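Local coordinates for GH86A beta-porphyranase (Bacteroides plebeius, PDB 4AW7), which hydrolyses the sulfated red-seaweed polysaccharide porphyran, cutting the (1->4) linkages between beta-D-galactopyranose and alpha-L-galactopyranose-6-sulfate, at residues E146-A151 against E165-F170; H113-I118 against G155-G160; G192-Y197 against G225-L230. One frame throughout, in Å; residues are numbered along the deposited sequence.

Contact 1 of 3, residues E146-A151 against E165-F170; sequences EPFVHA and ELMVDF. With GAL (beta-D-galactopyranose), chain D; GLA (alpha-D-galactopyranose), chain B.
The methyl group of Met-167 presses onto a backbone carbonyl: its CE lies 3.2 Å from Pro-147 O. That oxygen is already engaged, since it accepts the N-H of His-150 at the start of the 3-10 turn 148-150. The methionine reaches it with a chain extended beyond CG (chi2 165°, chi3 161°), which carries the thioether straight out from helix 160-179 toward the carbonyl of Pro-147 that opens the turn. On the way SD passes alongside the proline ring, 3.7 Å from Pro-147 CB, while the methyl group ends near Ala-151. The same sulfur forms a Met-aromatic contact with Phe-148, lying at the ring edge 5.5 Å from the centroid, and the two side chains run past each other in opposite senses. The segment 146-151 belongs to the loop after the fourth strand of a (beta/alpha)8 barrel, and helix 160-179 is the helix that follows it. Glu-146, next to the substrate-binding Asn-145, stands where clan GH-A barrels carry the acid/base, consistent with its probable role as proton donor. Glu-146 itself faces the sugar; it has two conformers, and its very close approach to the overlapping galactose anomers is doubtful. Val-168 makes the second apolar join. Its CG2 meets Phe-148 CZ at 3.5 Å, in the plane of the ring and at its far edge from the backbone. Beyond it Val-168 packs on helix 212-219, and the Phe-148 ring also meets that of Tyr-193, at about 35° between the planes.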
loop_
_atom_site.group_PDB
_atom_site.type_symbol
_atom_site.label_atom_id
_atom_site.label_comp_id
_atom_site.label_asym_id
_atom_site.label_seq_id
_atom_site.Cartn_x
_atom_site.Cartn_y
_atom_site.Cartn_z
ATOM N N GLU A 146 12.065 6.978 -6.382
ATOM C CA GLU A 146 11.695 8.398 -6.236
ATOM C C GLU A 146 12.379 9.318 -7.257
ATOM O O GLU A 146 13.071 10.274 -6.920
ATOM C CB GLU A 146 11.905 8.842 -4.811
ATOM C CG GLU A 146 11.101 7.956 -3.857
ATOM C CD GLU A 146 11.073 8.469 -2.470
ATOM O OE1 GLU A 146 11.843 9.384 -2.137
ATOM O OE2 GLU A 146 10.268 7.923 -1.679
ATOM N N PRO A 147 12.106 9.045 -8.540
ATOM C CA PRO A 147 12.914 9.716 -9.549
ATOM C C PRO A 147 12.615 11.192 -9.721
ATOM O O PRO A 147 13.546 11.976 -9.899
ATOM C CB PRO A 147 12.571 8.949 -10.846
ATOM C CG PRO A 147 11.191 8.354 -10.596
ATOM C CD PRO A 147 11.217 8.025 -9.128
ATOM N N PHE A 148 11.334 11.550 -9.751
ATOM C CA PHE A 148 10.975 12.898 -10.167
ATOM C C PHE A 148 11.399 13.959 -9.152
ATOM O O PHE A 148 11.722 15.087 -9.540
ATOM C CB PHE A 148 9.468 13.007 -10.399
ATOM C CG PHE A 148 8.886 12.115 -11.479
ATOM C CD1 PHE A 148 9.663 11.634 -12.522
ATOM C CD2 PHE A 148 7.568 11.750 -11.446
ATOM C CE1 PHE A 148 9.121 10.876 -13.501
ATOM C CE2 PHE A 148 7.009 10.965 -12.404
ATOM C CZ PHE A 148 7.774 10.518 -13.453
ATOM N N VAL A 149 11.477 13.620 -7.870
ATOM C CA VAL A 149 11.913 14.605 -6.896
ATOM C C VAL A 149 13.393 14.930 -7.102
ATOM O O VAL A 149 13.859 15.953 -6.596
ATOM C CB VAL A 149 11.558 14.217 -5.473
ATOM C CG1 VAL A 149 9.970 14.171 -5.261
ATOM C CG2 VAL A 149 12.309 12.994 -5.074
ATOM N N HIS A 150 14.133 14.094 -7.831
ATOM C CA HIS A 150 15.534 14.316 -8.173
ATOM C C HIS A 150 15.776 14.941 -9.553
ATOM O O HIS A 150 16.924 15.134 -9.920
ATOM C CB HIS A 150 16.330 13.000 -8.050
ATOM C CG HIS A 150 16.442 12.544 -6.644
ATOM N ND1 HIS A 150 17.411 13.030 -5.806
ATOM C CD2 HIS A 150 15.647 11.753 -5.894
ATOM C CE1 HIS A 150 17.245 12.504 -4.603
ATOM N NE2 HIS A 150 16.162 11.746 -4.623
ATOM N N ALA A 151 14.714 15.279 -10.270
ATOM C CA ALA A 151 14.855 15.735 -11.652
ATOM C C ALA A 151 15.592 17.052 -11.815
ATOM O O ALA A 151 15.993 17.392 -12.928
ATOM C CB ALA A 151 13.493 15.815 -12.332
ATOM N N GLU A 165 10.550 13.320 -18.201
ATOM C CA GLU A 165 10.214 12.582 -19.401
ATOM C C GLU A 165 11.281 11.534 -19.760
ATOM O O GLU A 165 10.965 10.408 -20.152
ATOM C CB GLU A 165 9.944 13.530 -20.580
ATOM C CG GLU A 165 8.679 14.338 -20.409
ATOM C CD GLU A 165 8.495 15.455 -21.395
ATOM O OE1 GLU A 165 9.414 15.693 -22.203
ATOM O OE2 GLU A 165 7.442 16.110 -21.343
ATOM N N LEU A 166 12.556 11.885 -19.627
ATOM C CA LEU A 166 13.655 10.936 -19.853
ATOM C C LEU A 166 13.563 9.764 -18.851
ATOM O O LEU A 166 13.737 8.595 -19.241
ATOM C CB LEU A 166 15.007 11.658 -19.740
ATOM C CG LEU A 166 16.269 10.789 -19.919
ATOM C CD1 LEU A 166 16.250 10.134 -21.327
ATOM C CD2 LEU A 166 17.501 11.620 -19.710
ATOM N N MET A 167 13.267 10.051 -17.597
ATOM C CA MET A 167 13.130 8.992 -16.576
ATOM C C MET A 167 11.978 8.056 -16.938
ATOM O O MET A 167 12.093 6.832 -16.776
ATOM C CB MET A 167 12.917 9.665 -15.234
ATOM C CG MET A 167 14.151 10.307 -14.674
ATOM S SD MET A 167 13.763 11.449 -13.306
ATOM C CE MET A 167 15.382 11.587 -12.519
ATOM N N VAL A 168 10.887 8.609 -17.423
ATOM C CA VAL A 168 9.763 7.793 -17.845
ATOM C C VAL A 168 10.130 6.951 -19.069
ATOM O O VAL A 168 9.762 5.780 -19.154
ATOM C CB VAL A 168 8.499 8.629 -18.064
ATOM C CG1 VAL A 168 7.339 7.791 -18.605
ATOM C CG2 VAL A 168 8.080 9.314 -16.735
ATOM N N ASP A 169 10.878 7.529 -20.027
ATOM C CA ASP A 169 11.312 6.786 -21.199
ATOM C C ASP A 169 12.248 5.627 -20.819
ATOM O O ASP A 169 12.224 4.572 -21.450
ATOM C CB ASP A 169 11.994 7.736 -22.186
ATOM C CG ASP A 169 11.038 8.646 -22.898
ATOM O OD1 ASP A 169 9.811 8.401 -22.920
ATOM O OD2 ASP A 169 11.543 9.651 -23.493
ATOM N N PHE A 170 13.072 5.840 -19.804
ATOM C CA PHE A 170 13.968 4.816 -19.247
ATOM C C PHE A 170 13.106 3.664 -18.720
ATOM O O PHE A 170 13.310 2.498 -19.101
ATOM C CB PHE A 170 14.811 5.500 -18.171
ATOM C CG PHE A 170 15.899 4.685 -17.516
ATOM C CD1 PHE A 170 17.174 4.654 -18.027
ATOM C CD2 PHE A 170 15.674 4.069 -16.292
ATOM C CE1 PHE A 170 18.190 4.006 -17.366
ATOM C CE2 PHE A 170 16.673 3.447 -15.615
ATOM C CZ PHE A 170 17.945 3.384 -16.162
HETATM C C1 GAL D . 11.716 7.519 0.550
HETATM C C2 GAL D . 13.109 6.927 0.261
HETATM C C3 GAL D . 13.679 6.240 1.489
HETATM C C4 GAL D . 13.518 7.074 2.735
HETATM C C5 GAL D . 12.039 7.466 2.899
HETATM C C6 GAL D . 11.803 8.063 4.335
HETATM O O1 GAL D . 11.261 8.211 -0.680
HETATM O O2 GAL D . 13.034 6.028 -0.892
HETATM O O3 GAL D . 15.062 6.041 1.376
HETATM O O4 GAL D . 14.346 8.251 2.650
HETATM O O5 GAL D . 11.725 8.328 1.712
HETATM O O6 GAL D . 11.417 6.943 5.246
HETATM C C1 GLA B . 11.716 7.519 0.550
HETATM C C2 GLA B . 13.109 6.927 0.261
HETATM C C3 GLA B . 13.679 6.240 1.489
HETATM C C4 GLA B . 13.518 7.074 2.735
HETATM C C5 GLA B . 12.039 7.466 2.899
HETATM C C6 GLA B . 11.803 8.063 4.335
HETATM O O1 GLA B . 10.669 6.646 0.544
HETATM O O2 GLA B . 13.034 6.028 -0.892
HETATM O O3 GLA B . 15.062 6.041 1.376
HETATM O O4 GLA B . 14.346 8.251 2.650
HETATM O O5 GLA B . 11.725 8.328 1.712
HETATM O O6 GLA B . 11.417 6.943 5.246
#

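Contact 2 of 3, residues H113-I118 against G155-G160; sequences HIQGGI and GFTVQG
The touching parts of 113-118 and 155-160, neither in a regular helix or strand, run about 60° apart, and the first folds into a type II turn from Gln-115 to Ile-118, with Ile-118 N bonded to Gln-115 O. The Gln-115 side chain does most of the joining. Its CG stands opposite the backbone N across the CA-CB bond and the chain bends at chi2 (58°), which lays the amide along the opposing backbone. NE2 donates to Gly-155 O (2.9 Å, 174°), which lies in the amide plane. OE1 takes two N-H groups: Gly-116 N at 2.8 Å, on a lone pair in the carbonyl plane, and Thr-157 N at 2.9 Å from OE1, above that plane. Bonds at both OE1 and NE2 hold the amide in one rotation. A water bridges Gly-116 O and Thr-157 OG1, and Val-158 CG2 rests 3.6 Å from Gly-116 CA. Deeper in, the Phe-156 ring turns its edge to Ile-114, CE1 lying 3.3 Å from the carbonyl O and 4.0 Å from CG2 of Ile-114. Gly-117, at positive phi, occupies the third turn position where glycine is characteristic of type II turns; the arrangement as a whole joins neighbouring beta-alpha loops, those after barrel strands three and four.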
loop_
_atom_site.group_PDB
_atom_site.type_symbol
_atom_site.label_atom_id
_atom_site.label_comp_id
_atom_site.label_asym_id
_atom_site.label_seq_id
_atom_site.Cartn_x
_atom_site.Cartn_y
_atom_site.Cartn_z
ATOM N N HIS A 113 23.636 6.225 -12.947
ATOM C CA HIS A 113 22.643 5.332 -13.485
ATOM C C HIS A 113 21.850 5.887 -14.640
ATOM O O HIS A 113 21.499 5.165 -15.547
ATOM C CB HIS A 113 21.700 4.859 -12.370
ATOM C CG HIS A 113 22.407 4.200 -11.231
ATOM N ND1 HIS A 113 21.860 4.108 -9.970
ATOM C CD2 HIS A 113 23.625 3.600 -11.161
ATOM C CE1 HIS A 113 22.716 3.476 -9.179
ATOM N NE2 HIS A 113 23.802 3.179 -9.870
ATOM N N ILE A 114 21.463 7.163 -14.547
ATOM C CA ILE A 114 20.742 7.841 -15.608
ATOM C C ILE A 114 21.354 9.247 -15.745
ATOM O O ILE A 114 21.829 9.804 -14.766
ATOM C CB ILE A 114 19.223 7.894 -15.377
ATOM C CG1 ILE A 114 18.470 8.368 -16.631
ATOM C CG2 ILE A 114 18.871 8.739 -14.134
ATOM C CD1 ILE A 114 16.948 8.264 -16.536
ATOM N N GLN A 115 21.416 9.765 -16.970
ATOM C CA GLN A 115 22.007 11.080 -17.218
ATOM C C GLN A 115 21.510 11.560 -18.555
ATOM O O GLN A 115 21.109 10.784 -19.410
ATOM C CB GLN A 115 23.549 10.982 -17.190
ATOM C CG GLN A 115 24.340 12.269 -17.442
ATOM C CD GLN A 115 24.007 13.367 -16.469
ATOM O OE1 GLN A 115 22.909 13.930 -16.522
ATOM N NE2 GLN A 115 24.958 13.710 -15.588
ATOM N N GLY A 116 21.530 12.876 -18.748
ATOM C CA GLY A 116 21.231 13.422 -20.066
ATOM C C GLY A 116 22.101 12.765 -21.124
ATOM O O GLY A 116 23.273 12.485 -20.893
ATOM N N GLY A 117 21.487 12.513 -22.262
ATOM C CA GLY A 117 22.208 11.961 -23.402
ATOM C C GLY A 117 22.266 10.456 -23.434
ATOM O O GLY A 117 22.731 9.870 -24.403
ATOM N N ILE A 118 21.778 9.801 -22.385
ATOM C CA ILE A 118 21.748 8.338 -22.336
ATOM C C ILE A 118 20.964 7.732 -23.494
ATOM O O ILE A 118 19.918 8.243 -23.893
ATOM C CB ILE A 118 21.201 7.842 -20.951
ATOM C CG1 ILE A 118 21.525 6.371 -20.740
ATOM C CG2 ILE A 118 19.739 8.163 -20.792
ATOM C CD1 ILE A 118 21.319 5.940 -19.294
ATOM N N GLY A 155 23.713 17.683 -10.629
ATOM C CA GLY A 155 24.566 16.865 -11.481
ATOM C C GLY A 155 23.954 16.395 -12.795
ATOM O O GLY A 155 24.671 15.934 -13.672
ATOM N N PHE A 156 22.644 16.550 -12.966
ATOM C CA PHE A 156 21.989 16.151 -14.201
ATOM C C PHE A 156 22.137 17.220 -15.274
ATOM O O PHE A 156 21.931 18.421 -14.996
ATOM C CB PHE A 156 20.504 15.878 -13.941
ATOM C CG PHE A 156 20.211 14.590 -13.216
ATOM C CD1 PHE A 156 20.824 13.404 -13.575
ATOM C CD2 PHE A 156 19.274 14.554 -12.186
ATOM C CE1 PHE A 156 20.492 12.202 -12.928
ATOM C CE2 PHE A 156 18.970 13.358 -11.539
ATOM C CZ PHE A 156 19.574 12.187 -11.911
ATOM N N THR A 157 22.431 16.786 -16.497
ATOM C CA THR A 157 22.615 17.700 -17.635
ATOM C C THR A 157 21.335 17.994 -18.380
ATOM O O THR A 157 21.303 18.847 -19.281
ATOM C CB THR A 157 23.649 17.142 -18.622
ATOM O OG1 THR A 157 23.169 15.888 -19.104
ATOM C CG2 THR A 157 25.013 17.012 -17.920
ATOM N N VAL A 158 20.267 17.294 -18.024
ATOM C CA VAL A 158 18.894 17.543 -18.443
ATOM C C VAL A 158 18.097 17.557 -17.135
ATOM O O VAL A 158 18.351 16.691 -16.271
ATOM C CB VAL A 158 18.377 16.419 -19.404
ATOM C CG1 VAL A 158 16.914 16.569 -19.775
ATOM C CG2 VAL A 158 19.223 16.394 -20.639
ATOM N N GLN A 159 17.186 18.522 -16.988
ATOM C CA GLN A 159 16.504 18.734 -15.719
ATOM C C GLN A 159 15.041 19.034 -15.934
ATOM O O GLN A 159 14.541 19.097 -17.067
ATOM C CB GLN A 159 17.218 19.846 -14.914
ATOM C CG GLN A 159 18.651 19.525 -14.500
ATOM C CD GLN A 159 19.254 20.653 -13.712
ATOM O OE1 GLN A 159 18.981 21.821 -14.012
ATOM N NE2 GLN A 159 19.979 20.358 -12.684
ATOM N N GLY A 160 14.302 19.122 -14.843
ATOM C CA GLY A 160 12.911 19.545 -14.925
ATOM C C GLY A 160 12.043 18.561 -15.687
ATOM O O GLY A 160 12.237 17.349 -15.641
HETATM O O HOH W 1 25.184 14.460 -20.231
#

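Contact 3 of 3, residues G192-Y197 against G225-L230; sequences GYAAAY and GFSVHL. With K (potassium ion), chain F; GLA (alpha-D-galactopyranose), chain B.
Backbone bonds join Gly-192 and Ala-195 to their neighbours on 225-230, the two strands running parallel with 8° between their axes. Ser-227 N donates to Gly-192 O at 2.8 Å, and Ala-195 N reaches Ser-227 O before His-229 N closes on Ala-195 O, also at 2.8 Å. The bond from Gly-192 N to Gly-225 O is weak. Between the bridges Gly-192 with Phe-226 and Ala-195 with Val-228, the first strand spends one residue more than the second; a cis peptide before Tyr-193 and a positive phi at Ala-194 (61°) take up the excess. A side-chain hydrogen bond fills the gap: Ser-227 OG accepts Ala-194 N at 2.9 Å, its chi1 of 66° placing the hydroxyl between the backbone N and the carbonyl carbon. This OG is also hydrogen-bonded to OE2 of Glu-142. These are the fifth and sixth strands of the (beta/alpha)8 barrel, consecutive in the sequence and linked by a beta-alpha-beta crossover. Apolar contact is slight, with Ala-195 CB touching Val-228 CG1 at 4.0 Å on the face that also carries Phe-226. Metal binding occurs on the side of the first strand: potassium is held by Tyr-193 OH (2.9 Å) and Tyr-197 O (3.1 Å), with Tyr-207 completing the protein ligands. Polar contacts toward the C-terminal end gather at His-229, a substrate-binding residue. Ala-194 O stands over one face of its imidazole, 3.7 Å from CE1 of His-229 and offset toward the rim. ND1 of His-229 is hydrogen-bonded to Glu-146 and lies 3.2 Å from O1 of alpha-D-galactopyranose, one of two overlapping anomers modelled there, while NE2 has a weak bond to Ser-271.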
loop_
_atom_site.group_PDB
_atom_site.type_symbol
_atom_site.label_atom_id
_atom_site.label_comp_id
_atom_site.label_asym_id
_atom_site.label_seq_id
_atom_site.Cartn_x
_atom_site.Cartn_y
_atom_site.Cartn_z
ATOM N N GLY A 192 6.477 0.788 -11.604
ATOM C CA GLY A 192 6.986 2.148 -11.465
ATOM C C GLY A 192 5.901 3.100 -11.073
ATOM O O GLY A 192 4.719 2.764 -11.138
ATOM N N TYR A 193 6.245 4.316 -10.670
ATOM C CA TYR A 193 7.589 4.925 -10.685
ATOM C C TYR A 193 8.214 5.128 -9.316
ATOM O O TYR A 193 9.113 5.921 -9.177
ATOM C CB TYR A 193 7.568 6.238 -11.484
ATOM C CG TYR A 193 6.708 7.340 -10.888
ATOM C CD1 TYR A 193 7.221 8.264 -9.990
ATOM C CD2 TYR A 193 5.373 7.481 -11.253
ATOM C CE1 TYR A 193 6.428 9.269 -9.460
ATOM C CE2 TYR A 193 4.602 8.475 -10.722
ATOM C CZ TYR A 193 5.113 9.352 -9.822
ATOM O OH TYR A 193 4.316 10.387 -9.289
ATOM N N ALA A 194 7.758 4.385 -8.322
ATOM C CA ALA A 194 8.286 4.481 -6.971
ATOM C C ALA A 194 8.062 5.881 -6.437
ATOM O O ALA A 194 8.971 6.523 -5.890
ATOM C CB ALA A 194 9.788 4.076 -6.896
ATOM N N ALA A 195 6.807 6.338 -6.527
ATOM C CA ALA A 195 6.473 7.753 -6.285
ATOM C C ALA A 195 6.665 8.135 -4.816
ATOM O O ALA A 195 6.019 7.578 -3.911
ATOM C CB ALA A 195 5.051 7.964 -6.685
ATOM N N ALA A 196 7.485 9.149 -4.595
ATOM C CA ALA A 196 7.758 9.649 -3.238
ATOM C C ALA A 196 6.753 10.550 -2.685
ATOM O O ALA A 196 6.648 10.703 -1.469
ATOM C CB ALA A 196 9.059 10.460 -3.258
ATOM N N TYR A 197 6.039 11.228 -3.535
ATOM C CA TYR A 197 5.247 12.450 -3.094
ATOM C C TYR A 197 3.945 12.408 -3.873
ATOM O O TYR A 197 3.801 13.091 -4.890
ATOM C CB TYR A 197 6.013 13.792 -3.321
ATOM C CG TYR A 197 5.226 15.071 -3.059
ATOM C CD1 TYR A 197 4.824 15.401 -1.758
ATOM C CD2 TYR A 197 4.945 15.987 -4.091
ATOM C CE1 TYR A 197 4.156 16.582 -1.487
ATOM C CE2 TYR A 197 4.249 17.185 -3.817
ATOM C CZ TYR A 197 3.863 17.472 -2.528
ATOM O OH TYR A 197 3.143 18.641 -2.232
ATOM N N GLY A 225 2.699 -3.065 -13.229
ATOM C CA GLY A 225 1.967 -2.401 -12.152
ATOM C C GLY A 225 2.567 -1.085 -11.765
ATOM O O GLY A 225 3.592 -0.699 -12.302
ATOM N N PHE A 226 1.853 -0.412 -10.875
ATOM C CA PHE A 226 2.195 0.969 -10.498
ATOM C C PHE A 226 2.541 1.015 -9.040
ATOM O O PHE A 226 1.846 0.441 -8.203
ATOM C CB PHE A 226 1.043 1.914 -10.846
ATOM C CG PHE A 226 0.752 1.908 -12.331
ATOM C CD1 PHE A 226 1.707 2.371 -13.225
ATOM C CD2 PHE A 226 -0.439 1.431 -12.830
ATOM C CE1 PHE A 226 1.484 2.326 -14.592
ATOM C CE2 PHE A 226 -0.661 1.377 -14.208
ATOM C CZ PHE A 226 0.302 1.828 -15.079
ATOM N N SER A 227 3.613 1.739 -8.724
ATOM C CA SER A 227 4.154 1.781 -7.382
ATOM C C SER A 227 4.250 3.189 -6.822
ATOM O O SER A 227 4.616 4.137 -7.513
ATOM C CB SER A 227 5.508 1.085 -7.327
ATOM O OG SER A 227 6.511 1.730 -8.065
ATOM N N VAL A 228 3.929 3.282 -5.529
ATOM C CA VAL A 228 3.955 4.496 -4.765
ATOM C C VAL A 228 4.465 4.195 -3.360
ATOM O O VAL A 228 4.411 3.066 -2.886
ATOM C CB VAL A 228 2.602 5.192 -4.713
ATOM C CG1 VAL A 228 1.974 5.439 -6.116
ATOM C CG2 VAL A 228 1.716 4.488 -3.844
ATOM N N HIS A 229 4.942 5.241 -2.698
ATOM C CA HIS A 229 5.338 5.213 -1.300
ATOM C C HIS A 229 4.309 5.964 -0.480
ATOM O O HIS A 229 3.844 7.043 -0.907
ATOM C CB HIS A 229 6.699 5.878 -1.140
ATOM C CG HIS A 229 7.788 5.162 -1.872
ATOM N ND1 HIS A 229 9.048 5.698 -2.070
ATOM C CD2 HIS A 229 7.781 3.951 -2.473
ATOM C CE1 HIS A 229 9.765 4.792 -2.730
ATOM N NE2 HIS A 229 9.021 3.739 -2.987
ATOM N N LEU A 230 3.920 5.387 0.652
ATOM C CA LEU A 230 2.899 5.972 1.522
ATOM C C LEU A 230 3.455 6.234 2.904
ATOM O O LEU A 230 3.763 5.290 3.644
ATOM C CB LEU A 230 1.679 5.045 1.628
ATOM C CG LEU A 230 0.889 4.823 0.345
ATOM C CD1 LEU A 230 -0.163 3.744 0.601
ATOM C CD2 LEU A 230 0.276 6.122 -0.204
HETATM K K K F . 5.504 11.564 -6.969
HETATM C C1 GLA B . 11.716 7.519 0.550
HETATM C C2 GLA B . 13.109 6.927 0.261
HETATM C C3 GLA B . 13.679 6.240 1.489
HETATM C C4 GLA B . 13.518 7.074 2.735
HETATM C C5 GLA B . 12.039 7.466 2.899
HETATM C C6 GLA B . 11.803 8.063 4.335
HETATM O O1 GLA B . 10.669 6.646 0.544
HETATM O O2 GLA B . 13.034 6.028 -0.892
HETATM O O3 GLA B . 15.062 6.041 1.376
HETATM O O4 GLA B . 14.346 8.251 2.650
HETATM O O5 GLA B . 11.725 8.328 1.712
HETATM O O6 GLA B . 11.417 6.943 5.246
#

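In the fold
From the N terminus, 113-118 comes first, after strand 104-106, then 146-151, 155-160 and 165-170 in turn. Contacts 1 and 2 therefore cross: contact 2 spans helix 120-132 and strand 136-142, whereas contact 1 folds the loop after strand 136-142 back onto helix 160-179. They also touch, Ala-151 O lying 3.1 Å from Gly-160 N, probably as a hydrogen bond. Contact 3 follows in series, closing the helical excursion between strands 189-195 and 225-233, and lies about 12 Å from contact 1, centre to centre. Glu-146 joins these two at the sugar site, beside His-229. Contact 2, about 21 Å from contact 3 between centres, ties the loop after strand 104-106 to that after strand 136-142.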